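Local coordinates for glutathione-specific gamma-glutamylcyclotransferase (Saccharomyces cerevisiae S288c, PDB 5HWK), which cleaves glutathione into 5-oxo-L-proline and a Cys-Gly dipeptide, acting on glutathione but not on other gamma-glutamyl peptides, at residues Ser6-Leu11 with Tyr97-Glu102; His26-Ile31 with Glu135-Glu140; Glu178-Ile183 with Thr222-Thr227; Phe39-Thr44 with Gly54-Leu59. All coordinates share one frame; numbering follows the deposited sequence. Where two conformers were deposited one is given.

Interaction 1 (Ser6-Leu11 with Tyr97-Glu102)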
loop_
_atom_site.group_PDB
_atom_site.type_symbol
_atom_site.label_atom_id
_atom_site.label_comp_id
_atom_site.label_asym_id
_atom_site.label_seq_id
_atom_site.Cartn_x
_atom_site.Cartn_y
_atom_site.Cartn_z
ATOM N N SER A 6 -18.839 9.010 -11.151
ATOM C CA SER A 6 -18.631 8.818 -12.585
ATOM C C SER A 6 -17.432 7.912 -12.875
ATOM O O SER A 6 -17.590 6.740 -13.240
ATOM C CB SER A 6 -18.438 10.167 -13.280
ATOM O OG SER A 6 -18.918 10.119 -14.614
ATOM N N GLY A 7 -16.231 8.468 -12.742
ATOM C CA GLY A 7 -15.012 7.679 -12.793
ATOM C C GLY A 7 -14.729 7.025 -11.457
ATOM O O GLY A 7 -15.595 6.933 -10.587
ATOM N N ILE A 8 -13.502 6.577 -11.287
ATOM C CA ILE A 8 -13.153 5.975 -10.017
ATOM C C ILE A 8 -11.792 6.476 -9.591
ATOM O O ILE A 8 -10.931 6.826 -10.410
ATOM C CB ILE A 8 -13.228 4.431 -9.958
ATOM C CG1 ILE A 8 -12.025 3.837 -10.658
ATOM C CG2 ILE A 8 -14.520 3.913 -10.560
ATOM C CD1 ILE A 8 -12.127 3.921 -12.093
ATOM N N TRP A 9 -11.629 6.533 -8.290
ATOM C CA TRP A 9 -10.353 6.825 -7.667
ATOM C C TRP A 9 -9.781 5.498 -7.222
ATOM O O TRP A 9 -10.481 4.700 -6.625
ATOM C CB TRP A 9 -10.563 7.717 -6.448
ATOM C CG TRP A 9 -10.967 9.138 -6.900
ATOM C CD1 TRP A 9 -12.240 9.643 -7.046
ATOM C CD2 TRP A 9 -10.075 10.212 -7.264
ATOM N NE1 TRP A 9 -12.173 10.937 -7.465
ATOM C CE2 TRP A 9 -10.868 11.323 -7.595
ATOM C CE3 TRP A 9 -8.685 10.334 -7.323
ATOM C CZ2 TRP A 9 -10.320 12.527 -7.995
ATOM C CZ3 TRP A 9 -8.143 11.537 -7.702
ATOM C CH2 TRP A 9 -8.963 12.623 -8.027
ATOM N N VAL A 10 -8.519 5.277 -7.565
ATOM C CA VAL A 10 -7.834 4.022 -7.248
ATOM C C VAL A 10 -6.640 4.352 -6.367
ATOM O O VAL A 10 -5.788 5.147 -6.762
ATOM C CB VAL A 10 -7.351 3.340 -8.541
ATOM C CG1 VAL A 10 -6.543 2.046 -8.223
ATOM C CG2 VAL A 10 -8.506 3.029 -9.450
ATOM N N LEU A 11 -6.525 3.676 -5.216
ATOM C CA LEU A 11 -5.369 3.857 -4.351
ATOM C C LEU A 11 -4.210 3.046 -4.887
ATOM O O LEU A 11 -4.399 1.926 -5.363
ATOM C CB LEU A 11 -5.677 3.288 -2.969
ATOM C CG LEU A 11 -6.681 3.998 -2.088
ATOM C CD1 LEU A 11 -6.786 3.242 -0.745
ATOM C CD2 LEU A 11 -6.218 5.406 -1.924
ATOM N N TYR A 97 -5.157 7.754 -7.801
ATOM C CA TYR A 97 -5.326 8.063 -9.214
ATOM C C TYR A 97 -6.793 8.234 -9.502
ATOM O O TYR A 97 -7.628 7.553 -8.922
ATOM C CB TYR A 97 -4.884 6.849 -10.050
ATOM C CG TYR A 97 -3.400 6.622 -10.035
ATOM C CD1 TYR A 97 -2.570 7.413 -10.823
ATOM C CD2 TYR A 97 -2.802 5.640 -9.229
ATOM C CE1 TYR A 97 -1.223 7.243 -10.828
ATOM C CE2 TYR A 97 -1.418 5.458 -9.226
ATOM C CZ TYR A 97 -0.652 6.258 -10.045
ATOM O OH TYR A 97 0.707 6.107 -10.052
ATOM N N TYR A 98 -7.111 9.123 -10.438
ATOM C CA TYR A 98 -8.471 9.168 -10.965
ATOM C C TYR A 98 -8.484 8.591 -12.364
ATOM O O TYR A 98 -7.671 8.977 -13.221
ATOM C CB TYR A 98 -8.985 10.602 -11.058
ATOM C CG TYR A 98 -10.429 10.696 -11.570
ATOM C CD1 TYR A 98 -11.500 10.293 -10.777
ATOM C CD2 TYR A 98 -10.703 11.114 -12.870
ATOM C CE1 TYR A 98 -12.801 10.368 -11.227
ATOM C CE2 TYR A 98 -12.015 11.227 -13.322
ATOM C CZ TYR A 98 -13.039 10.852 -12.495
ATOM O OH TYR A 98 -14.346 10.905 -12.921
ATOM N N ILE A 99 -9.416 7.687 -12.596
ATOM C CA ILE A 99 -9.624 7.029 -13.880
ATOM C C ILE A 99 -10.968 7.502 -14.414
ATOM O O ILE A 99 -11.996 7.247 -13.785
ATOM C CB ILE A 99 -9.602 5.494 -13.738
ATOM C CG1 ILE A 99 -8.409 4.994 -12.892
ATOM C CG2 ILE A 99 -9.710 4.825 -15.116
ATOM C CD1 ILE A 99 -7.069 5.362 -13.429
ATOM N N PRO A 100 -11.009 8.176 -15.554
ATOM C CA PRO A 100 -12.300 8.690 -16.090
ATOM C C PRO A 100 -13.248 7.562 -16.445
ATOM O O PRO A 100 -12.828 6.398 -16.609
ATOM C CB PRO A 100 -11.893 9.479 -17.343
ATOM C CG PRO A 100 -10.451 9.083 -17.636
ATOM C CD PRO A 100 -9.836 8.550 -16.363
ATOM N N PRO A 101 -14.548 7.863 -16.488
ATOM C CA PRO A 101 -15.563 6.845 -16.808
ATOM C C PRO A 101 -15.246 6.019 -18.042
ATOM O O PRO A 101 -15.525 4.812 -18.063
ATOM C CB PRO A 101 -16.837 7.682 -17.043
ATOM C CG PRO A 101 -16.611 8.961 -16.336
ATOM C CD PRO A 101 -15.120 9.207 -16.286
ATOM N N GLU A 102 -14.689 6.644 -19.081
ATOM C CA GLU A 102 -14.387 5.923 -20.313
ATOM C C GLU A 102 -13.449 4.761 -20.079
ATOM O O GLU A 102 -13.441 3.819 -20.877
ATOM C CB GLU A 102 -13.730 6.852 -21.338
ATOM C CG GLU A 102 -14.378 8.198 -21.473
ATOM C CD GLU A 102 -13.864 9.191 -20.448
ATOM O OE1 GLU A 102 -12.752 9.734 -20.646
ATOM O OE2 GLU A 102 -14.568 9.413 -19.436
#
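Tyr98 and Trp9 face each other across two antiparallel strands as a non-hydrogen-bonded pair, and the tyrosine ring reaches from the indole to Gly7. Its CB sits over the six-membered ring of Trp9, 3.5 Å from the ring centroid and 10° off the normal, a CH-pi contact. With CG anti to the backbone N (chi1 -178°), CD1 lies over the same indole toward its rim, 3.4 Å from Trp9 CE2, with the two ring planes at 52°. CE1 and CZ then pass Gly7 CA, and OH ends beside the backbone, taking a weak hydrogen bond from Gly7 N at 3.1 Å. On the other face, in the conformer given, Ile8 CD1 packs on Ile99 CB, and Val10 CG2 meets Ile99 CG1. In the backbone, Ile8 pairs with Ile99 and Val10 with Tyr97 through two hydrogen bonds each, Ile99 N to Ile8 O being 2.8 Å. The pairing is that of neighbouring strands in the antiparallel sheet of the gamma-glutamylcyclotransferase fold, here leading into Val10 and Leu11, which by similarity belong to the substrate-binding site.

Interaction 2 (His26-Ile31 with Glu135-Glu140)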
loop_
_atom_site.group_PDB
_atom_site.type_symbol
_atom_site.label_atom_id
_atom_site.label_comp_id
_atom_site.label_asym_id
_atom_site.label_seq_id
_atom_site.Cartn_x
_atom_site.Cartn_y
_atom_site.Cartn_z
ATOM N N HIS A 26 -5.676 12.232 -12.837
ATOM C CA HIS A 26 -5.085 12.828 -11.647
ATOM C C HIS A 26 -4.228 11.770 -10.967
ATOM O O HIS A 26 -4.578 10.573 -10.969
ATOM C CB HIS A 26 -6.158 13.239 -10.623
ATOM C CG HIS A 26 -7.126 14.256 -11.133
ATOM N ND1 HIS A 26 -6.932 15.606 -10.977
ATOM C CD2 HIS A 26 -8.277 14.108 -11.814
ATOM C CE1 HIS A 26 -7.950 16.257 -11.517
ATOM N NE2 HIS A 26 -8.779 15.370 -12.040
ATOM N N ARG A 27 -3.143 12.228 -10.341
ATOM C CA ARG A 27 -2.270 11.368 -9.526
ATOM C C ARG A 27 -1.884 12.230 -8.333
ATOM O O ARG A 27 -1.089 13.164 -8.478
ATOM C CB ARG A 27 -1.021 10.928 -10.300
ATOM C CG ARG A 27 -0.103 10.123 -9.460
ATOM C CD ARG A 27 1.193 9.747 -10.231
ATOM N NE ARG A 27 2.059 8.812 -9.507
ATOM C CZ ARG A 27 3.002 9.201 -8.656
ATOM N NH1 ARG A 27 3.181 10.497 -8.418
ATOM N NH2 ARG A 27 3.790 8.280 -8.066
ATOM N N ILE A 28 -2.469 11.964 -7.178
ATOM C CA ILE A 28 -2.328 12.824 -6.006
ATOM C C ILE A 28 -1.527 12.071 -4.948
ATOM O O ILE A 28 -1.990 11.025 -4.477
ATOM C CB ILE A 28 -3.704 13.201 -5.432
ATOM C CG1 ILE A 28 -4.566 13.922 -6.483
ATOM C CG2 ILE A 28 -3.520 13.982 -4.127
ATOM C CD1 ILE A 28 -5.939 14.235 -5.985
ATOM N N PRO A 29 -0.352 12.569 -4.529
ATOM C CA PRO A 29 0.371 11.939 -3.415
ATOM C C PRO A 29 -0.518 11.977 -2.190
ATOM O O PRO A 29 -1.220 12.959 -1.948
ATOM C CB PRO A 29 1.590 12.847 -3.227
ATOM C CG PRO A 29 1.717 13.609 -4.470
ATOM C CD PRO A 29 0.345 13.772 -5.016
ATOM N N ALA A 30 -0.519 10.898 -1.423
ATOM C CA ALA A 30 -1.527 10.790 -0.381
ATOM C C ALA A 30 -0.967 10.155 0.869
ATOM O O ALA A 30 -0.265 9.134 0.802
ATOM C CB ALA A 30 -2.715 9.935 -0.839
ATOM N N ILE A 31 -1.324 10.747 2.006
ATOM C CA ILE A 31 -1.266 10.077 3.291
ATOM C C ILE A 31 -2.592 9.346 3.429
ATOM O O ILE A 31 -3.645 9.984 3.554
ATOM C CB ILE A 31 -1.052 11.089 4.420
ATOM C CG1 ILE A 31 0.218 11.928 4.177
ATOM C CG2 ILE A 31 -1.070 10.397 5.780
ATOM C CD1 ILE A 31 0.394 13.045 5.205
ATOM N N GLU A 135 -3.292 20.158 -2.290
ATOM C CA GLU A 135 -4.443 20.308 -1.393
ATOM C C GLU A 135 -5.713 20.729 -2.140
ATOM O O GLU A 135 -6.800 20.191 -1.900
ATOM C CB GLU A 135 -4.114 21.309 -0.277
ATOM N N ALA A 136 -5.597 21.709 -3.036
ATOM C CA ALA A 136 -6.773 22.178 -3.765
ATOM C C ALA A 136 -7.349 21.081 -4.651
ATOM O O ALA A 136 -8.571 20.933 -4.760
ATOM C CB ALA A 136 -6.403 23.394 -4.615
ATOM N N GLU A 137 -6.478 20.335 -5.323
ATOM C CA GLU A 137 -6.905 19.205 -6.145
ATOM C C GLU A 137 -7.598 18.138 -5.298
ATOM O O GLU A 137 -8.666 17.623 -5.664
ATOM C CB GLU A 137 -5.680 18.636 -6.858
ATOM C CG GLU A 137 -5.989 17.565 -7.869
ATOM C CD GLU A 137 -4.741 17.055 -8.551
ATOM O OE1 GLU A 137 -3.624 17.462 -8.153
ATOM O OE2 GLU A 137 -4.868 16.236 -9.479
ATOM N N LEU A 138 -7.014 17.789 -4.150
ATOM C CA LEU A 138 -7.686 16.829 -3.275
ATOM C C LEU A 138 -9.031 17.384 -2.803
ATOM O O LEU A 138 -10.030 16.661 -2.756
ATOM C CB LEU A 138 -6.785 16.478 -2.094
ATOM C CG LEU A 138 -7.435 15.549 -1.074
ATOM C CD1 LEU A 138 -7.781 14.215 -1.703
ATOM C CD2 LEU A 138 -6.455 15.341 0.076
ATOM N N GLY A 139 -9.079 18.677 -2.473
ATOM C CA GLY A 139 -10.329 19.254 -2.012
ATOM C C GLY A 139 -11.427 19.157 -3.051
ATOM O O GLY A 139 -12.578 18.869 -2.720
ATOM N N GLU A 140 -11.083 19.372 -4.324
ATOM C CA GLU A 140 -12.066 19.222 -5.395
ATOM C C GLU A 140 -12.534 17.779 -5.527
ATOM O O GLU A 140 -13.725 17.523 -5.727
ATOM C CB GLU A 140 -11.494 19.720 -6.721
ATOM C CG GLU A 140 -12.452 19.555 -7.891
HETATM O O HOH W 1 -2.645 15.014 -10.713
#
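His26 and Glu137 meet through a short His-carboxylate hydrogen bond, with ND1 2.6 Å from OE2 and an N-H...O angle of 160°. The carboxylate oxygen lies at the edge of the imidazole, in its plane, and receives the N-H on its anti lone pair; the ring and carboxylate planes are turned 55° apart. Glu137 reaches across from the helix with CG anti to the backbone N and the chain extended beyond it. Water 1 gives OE2 a second partner at 2.8 Å and accepts from Arg27 N, tying the carboxylate to the strand backbone as well. Two donors on one oxygen would be expected to stabilise the charged carboxylate. Beside this polar contact, Ile28 and Glu137 lie alongside one another, pointing opposite ways: the buried isoleucine packs by CG1 on the carboxylate carbon CD and by CD1 on the methylene CG of Glu137, 3.8 Å each, while Ile28 CD1 comes no nearer to Leu138 than 4.1 Å, at CA. The close grip is thus polar and lies at the partly exposed margin, whereas the packing of Ile28 is of ordinary van der Waals spacing. Helix 135-144 passes nearly crosswise to strand 26-33, the two segment axes 9.3 Å apart at 102°. Ile28 and Leu138 both also touch Thr130 in the loop before the helix, and Ile28 also meets Val96 of the adjacent strand 91-99.

Interaction 3 (Glu178-Ile183 with Thr222-Thr227)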
loop_
_atom_site.group_PDB
_atom_site.type_symbol
_atom_site.label_atom_id
_atom_site.label_comp_id
_atom_site.label_asym_id
_atom_site.label_seq_id
_atom_site.Cartn_x
_atom_site.Cartn_y
_atom_site.Cartn_z
ATOM N N GLU A 178 12.624 -11.861 9.465
ATOM C CA GLU A 178 12.097 -12.938 8.623
ATOM C C GLU A 178 11.818 -12.472 7.202
ATOM O O GLU A 178 12.215 -13.144 6.232
ATOM C CB GLU A 178 10.834 -13.558 9.260
ATOM C CG GLU A 178 11.069 -14.381 10.549
ATOM C CD GLU A 178 9.832 -14.538 11.509
ATOM O OE1 GLU A 178 8.736 -13.894 11.356
ATOM O OE2 GLU A 178 9.983 -15.336 12.467
ATOM N N THR A 179 11.111 -11.334 7.054
ATOM C CA THR A 179 10.786 -10.856 5.719
ATOM C C THR A 179 12.052 -10.486 4.962
ATOM O O THR A 179 12.196 -10.798 3.772
ATOM C CB THR A 179 9.865 -9.647 5.820
ATOM O OG1 THR A 179 8.704 -10.028 6.592
ATOM C CG2 THR A 179 9.396 -9.156 4.464
ATOM N N ALA A 180 12.983 -9.825 5.640
ATOM C CA ALA A 180 14.215 -9.389 4.986
ATOM C C ALA A 180 15.045 -10.556 4.468
ATOM O O ALA A 180 15.652 -10.459 3.380
ATOM C CB ALA A 180 15.030 -8.527 5.935
ATOM N N LYS A 181 15.092 -11.657 5.221
ATOM C CA LYS A 181 15.841 -12.834 4.779
ATOM C C LYS A 181 15.288 -13.327 3.453
ATOM O O LYS A 181 16.037 -13.734 2.565
ATOM C CB LYS A 181 15.736 -13.945 5.830
ATOM C CG LYS A 181 16.641 -13.727 7.012
ATOM N N VAL A 182 13.970 -13.298 3.290
ATOM C CA VAL A 182 13.389 -13.682 2.000
ATOM C C VAL A 182 13.695 -12.646 0.913
ATOM O O VAL A 182 14.159 -12.989 -0.191
ATOM C CB VAL A 182 11.874 -13.901 2.155
ATOM C CG1 VAL A 182 11.286 -14.180 0.786
ATOM C CG2 VAL A 182 11.607 -15.041 3.177
ATOM N N ILE A 183 13.464 -11.367 1.203
ATOM C CA ILE A 183 13.652 -10.358 0.167
ATOM C C ILE A 183 15.085 -10.366 -0.354
ATOM O O ILE A 183 15.320 -10.170 -1.553
ATOM C CB ILE A 183 13.232 -8.968 0.670
ATOM C CG1 ILE A 183 11.710 -8.959 0.895
ATOM C CG2 ILE A 183 13.610 -7.874 -0.369
ATOM C CD1 ILE A 183 11.296 -7.656 1.511
ATOM N N THR A 222 11.665 1.580 6.270
ATOM C CA THR A 222 13.061 1.914 6.549
ATOM C C THR A 222 13.785 0.775 7.268
ATOM O O THR A 222 14.917 0.439 6.919
ATOM C CB THR A 222 13.120 3.171 7.388
ATOM O OG1 THR A 222 12.637 4.247 6.595
ATOM C CG2 THR A 222 14.560 3.471 7.744
ATOM N N ALA A 223 13.139 0.153 8.259
ATOM C CA ALA A 223 13.754 -0.957 8.975
ATOM C C ALA A 223 13.887 -2.169 8.059
ATOM O O ALA A 223 14.913 -2.860 8.069
ATOM C CB ALA A 223 12.919 -1.313 10.199
ATOM N N LEU A 224 12.883 -2.403 7.223
ATOM C CA LEU A 224 12.933 -3.516 6.281
ATOM C C LEU A 224 14.112 -3.364 5.306
ATOM O O LEU A 224 14.913 -4.299 5.107
ATOM C CB LEU A 224 11.595 -3.619 5.550
ATOM C CG LEU A 224 11.518 -4.838 4.616
ATOM C CD1 LEU A 224 11.660 -6.195 5.361
ATOM C CD2 LEU A 224 10.201 -4.768 3.857
ATOM N N LEU A 225 14.271 -2.172 4.730
ATOM C CA LEU A 225 15.357 -1.969 3.782
ATOM C C LEU A 225 16.707 -2.051 4.482
ATOM O O LEU A 225 17.638 -2.638 3.936
ATOM C CB LEU A 225 15.188 -0.624 3.063
ATOM C CG LEU A 225 16.234 -0.257 1.980
ATOM C CD1 LEU A 225 16.412 -1.368 0.927
ATOM C CD2 LEU A 225 15.898 1.067 1.287
ATOM N N GLU A 226 16.832 -1.488 5.696
ATOM C CA GLU A 226 18.099 -1.570 6.419
ATOM C C GLU A 226 18.467 -3.019 6.684
ATOM O O GLU A 226 19.632 -3.415 6.546
ATOM C CB GLU A 226 18.014 -0.813 7.744
ATOM C CG GLU A 226 18.042 0.701 7.610
ATOM N N THR A 227 17.475 -3.839 7.016
ATOM C CA THR A 227 17.752 -5.233 7.329
ATOM C C THR A 227 18.089 -6.029 6.074
ATOM O O THR A 227 19.012 -6.851 6.095
ATOM C CB THR A 227 16.564 -5.841 8.056
ATOM O OG1 THR A 227 16.259 -5.023 9.185
ATOM C CG2 THR A 227 16.908 -7.257 8.536
#
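Leu224 and Ala180 hold most of the surface buried where helices 176-185 and 219-232 pack against each other. The pair is a simple helix-helix crossing in the helical part of the fold, the segment axes 8.9 Å apart and inclined at 51°, with no hydrogen bond between them. Leu224 sends its CG anti to the backbone N (chi1 -175°), and its two methyls divide the work. CD1 lies against the first helix near Thr179 CG2, at 3.8 Å, and approaches Ala180 through both the backbone N and CB. CD2 meets Ile183 CD1 at 3.9 Å, one helical turn further on. Both Thr179 and Ile183 cross the leucine at about a right angle, and its forked end touches both. An alanine in place of Leu224 would probably open a gap beside Thr179 and Ile183 and leave Phe39, which the leucine also touches, with less support. Phe39 packs against Thr179 and Ile183 too, from strand 35-40. Ala180 is the second centre: its CB points at Thr227, and the same residue touches Val228 and Tyr231 along helix 219-232. The threonine meets it with carbon, CG2 being anti to the backbone N and 3.5 Å from Ala180 CB, a tight pair. Its hydroxyl is turned back to its own helix, where OG1 donates to Ala223 O at 2.8 Å; Thr227 N also donates to that oxygen, from the opposite face of the carbonyl plane.

Interaction 4 (Phe39-Thr44 with Gly54-Leu59). With PO4 (phosphate ion), chain D.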
loop_
_atom_site.group_PDB
_atom_site.type_symbol
_atom_site.label_atom_id
_atom_site.label_comp_id
_atom_site.label_asym_id
_atom_site.label_seq_id
_atom_site.Cartn_x
_atom_site.Cartn_y
_atom_site.Cartn_z
ATOM N N PHE A 39 4.995 -6.049 3.984
ATOM C CA PHE A 39 5.418 -6.970 2.921
ATOM C C PHE A 39 5.078 -8.409 3.334
ATOM O O PHE A 39 5.932 -9.283 3.525
ATOM C CB PHE A 39 6.900 -6.802 2.605
ATOM C CG PHE A 39 7.215 -5.704 1.606
ATOM C CD1 PHE A 39 6.676 -4.439 1.730
ATOM C CD2 PHE A 39 8.108 -5.955 0.563
ATOM C CE1 PHE A 39 6.999 -3.437 0.824
ATOM C CE2 PHE A 39 8.462 -4.979 -0.312
ATOM C CZ PHE A 39 7.899 -3.723 -0.209
ATOM N N TRP A 40 3.772 -8.617 3.541
ATOM C CA TRP A 40 3.181 -9.843 4.064
ATOM C C TRP A 40 2.386 -10.610 3.026
ATOM O O TRP A 40 1.551 -11.457 3.393
ATOM C CB TRP A 40 2.352 -9.549 5.301
ATOM C CG TRP A 40 3.160 -9.105 6.469
ATOM C CD1 TRP A 40 4.538 -9.062 6.572
ATOM C CD2 TRP A 40 2.647 -8.717 7.740
ATOM N NE1 TRP A 40 4.890 -8.616 7.826
ATOM C CE2 TRP A 40 3.749 -8.400 8.563
ATOM C CE3 TRP A 40 1.355 -8.556 8.249
ATOM C CZ2 TRP A 40 3.596 -7.935 9.870
ATOM C CZ3 TRP A 40 1.207 -8.096 9.559
ATOM C CH2 TRP A 40 2.321 -7.800 10.347
ATOM N N GLN A 41 2.635 -10.354 1.740
ATOM C CA GLN A 41 2.027 -11.080 0.646
ATOM C C GLN A 41 3.143 -11.789 -0.121
ATOM O O GLN A 41 4.186 -11.198 -0.400
ATOM C CB GLN A 41 1.248 -10.116 -0.241
ATOM C CG GLN A 41 0.529 -10.771 -1.388
ATOM C CD GLN A 41 -0.822 -11.337 -0.956
ATOM O OE1 GLN A 41 -1.130 -11.420 0.242
ATOM N NE2 GLN A 41 -1.649 -11.693 -1.928
ATOM N N SER A 42 3.001 -13.083 -0.364
ATOM C CA SER A 42 4.047 -13.740 -1.147
ATOM C C SER A 42 3.843 -13.527 -2.649
ATOM O O SER A 42 2.727 -13.282 -3.105
ATOM C CB SER A 42 4.052 -15.218 -0.844
ATOM O OG SER A 42 2.837 -15.716 -1.262
ATOM N N SER A 43 4.957 -13.521 -3.404
ATOM C CA SER A 43 4.921 -13.417 -4.851
ATOM C C SER A 43 5.566 -14.675 -5.425
ATOM O O SER A 43 6.720 -15.013 -5.089
ATOM C CB SER A 43 5.686 -12.196 -5.313
ATOM O OG SER A 43 5.818 -12.241 -6.719
ATOM N N THR A 44 4.846 -15.355 -6.317
ATOM C CA THR A 44 5.356 -16.559 -6.972
ATOM C C THR A 44 5.502 -16.425 -8.466
ATOM O O THR A 44 6.040 -17.341 -9.077
ATOM C CB THR A 44 4.512 -17.790 -6.618
ATOM O OG1 THR A 44 3.180 -17.558 -7.063
ATOM C CG2 THR A 44 4.463 -17.954 -5.129
ATOM N N GLY A 54 8.694 -14.798 -3.123
ATOM C CA GLY A 54 9.173 -13.534 -2.606
ATOM C C GLY A 54 8.150 -12.869 -1.680
ATOM O O GLY A 54 7.161 -13.476 -1.261
ATOM N N ARG A 55 8.364 -11.587 -1.414
ATOM C CA ARG A 55 7.522 -10.794 -0.532
ATOM C C ARG A 55 7.185 -9.480 -1.201
ATOM O O ARG A 55 8.082 -8.716 -1.582
ATOM C CB ARG A 55 8.161 -10.486 0.815
ATOM C CG ARG A 55 8.524 -11.673 1.608
ATOM C CD ARG A 55 7.254 -12.230 2.238
ATOM N NE ARG A 55 7.512 -13.334 3.176
ATOM C CZ ARG A 55 7.534 -14.593 2.794
ATOM N NH1 ARG A 55 7.368 -14.945 1.536
ATOM N NH2 ARG A 55 7.732 -15.532 3.704
ATOM N N VAL A 56 5.883 -9.155 -1.275
ATOM C CA VAL A 56 5.424 -7.917 -1.895
ATOM C C VAL A 56 4.393 -7.284 -0.964
ATOM O O VAL A 56 4.047 -7.834 0.077
ATOM C CB VAL A 56 4.885 -8.181 -3.319
ATOM C CG1 VAL A 56 6.029 -8.575 -4.253
ATOM C CG2 VAL A 56 3.786 -9.209 -3.324
ATOM N N ALA A 57 3.972 -6.067 -1.313
ATOM C CA ALA A 57 3.199 -5.260 -0.368
ATOM C C ALA A 57 1.712 -5.607 -0.350
ATOM O O ALA A 57 1.095 -5.864 -1.394
ATOM C CB ALA A 57 3.336 -3.791 -0.743
ATOM N N THR A 58 1.133 -5.551 0.837
ATOM C CA THR A 58 -0.330 -5.544 0.986
ATOM C C THR A 58 -0.675 -4.504 2.028
ATOM O O THR A 58 0.180 -3.995 2.715
ATOM C CB THR A 58 -0.837 -6.975 1.298
ATOM O OG1 THR A 58 -2.261 -6.951 1.298
ATOM C CG2 THR A 58 -0.376 -7.461 2.644
ATOM N N LEU A 59 -1.962 -4.151 2.122
ATOM C CA LEU A 59 -2.429 -3.210 3.129
ATOM C C LEU A 59 -3.297 -3.982 4.099
ATOM O O LEU A 59 -4.088 -4.836 3.688
ATOM C CB LEU A 59 -3.363 -2.188 2.503
ATOM C CG LEU A 59 -2.787 -1.059 1.739
ATOM C CD1 LEU A 59 -3.981 -0.110 1.355
ATOM C CD2 LEU A 59 -1.735 -0.334 2.544
HETATM P P PO4 D . 2.461 -12.909 -7.624
HETATM O O1 PO4 D . 2.365 -14.246 -6.896
HETATM O O2 PO4 D . 1.253 -12.699 -8.512
HETATM O O3 PO4 D . 3.812 -12.783 -8.345
HETATM O O4 PO4 D . 2.456 -11.789 -6.527
#
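Phe39 lays one face of its ring over the backbone of the opposite strand: Ala57 N lies above the ring centre and Val56 C nearer the rim, while CE1 touches Ala57 CB at 4.0 Å. Leu197, Leu200 and Tyr196 of helix 193-205 also meet this side chain, and an alanine in its place would probably leave them and the Ala57 methyl bordering a gap. Arg55 passes by Phe39 with its aliphatic part, CD being 3.5 Å from Phe39 O, a buried carbonyl with no hydrogen-bond partner. In the Arg55 guanidinium, NH1 donates to Gly54 O, which lies in the guanidinium plane, and NE forms a salt bridge with Glu174. Strands 42-43 and 54-61 make an antiparallel beta hairpin, in which Val56 N binds Gln41 O at 2.8 Å and Gly54 N binds Ser43 O. Ser43 N and Arg55 NH1 both reach Gly54 O from well out of its carbonyl plane, one on each face. Gln41, Ser43 and Val56 share one face of the hairpin. Here Val56 CG1 meets Ser43 CB at 3.8 Å, and the Val56 and Gln41 side chains cross obliquely. Ser43 OG, anti to the backbone N (chi1 171°), donates at 2.6 Å to O3 of a phosphate ion, probably from the crystallisation liquor. Thr44 N holds its O1 at 2.8 Å; His46, Asn117 and the backbone N of Asp45 and Gln116 also bind the ion.

Interactions 1 and 2 meet in one sheet, where strands 91-99 and 26-33 are neighbours: Tyr98 N lies 3.0 Å from His26 O, a probable hydrogen bond, and Trp9 packs on His26 CB. Both are only partly buried, and each has a polar element near its margin, a weak hydroxyl bond in one and a histidine-carboxylate bond in the other. Interactions 3 and 4 are buried, with centres about 12 Å apart, and share the packing round Phe39 and Arg55. Interaction 3 is purely apolar across its helices, whereas interaction 4 combines strand pairing with a buried arginine. Interaction 4 also comes within about 4 Å of Glu115 (side chain to side chain, from Val56), the proton acceptor by similarity.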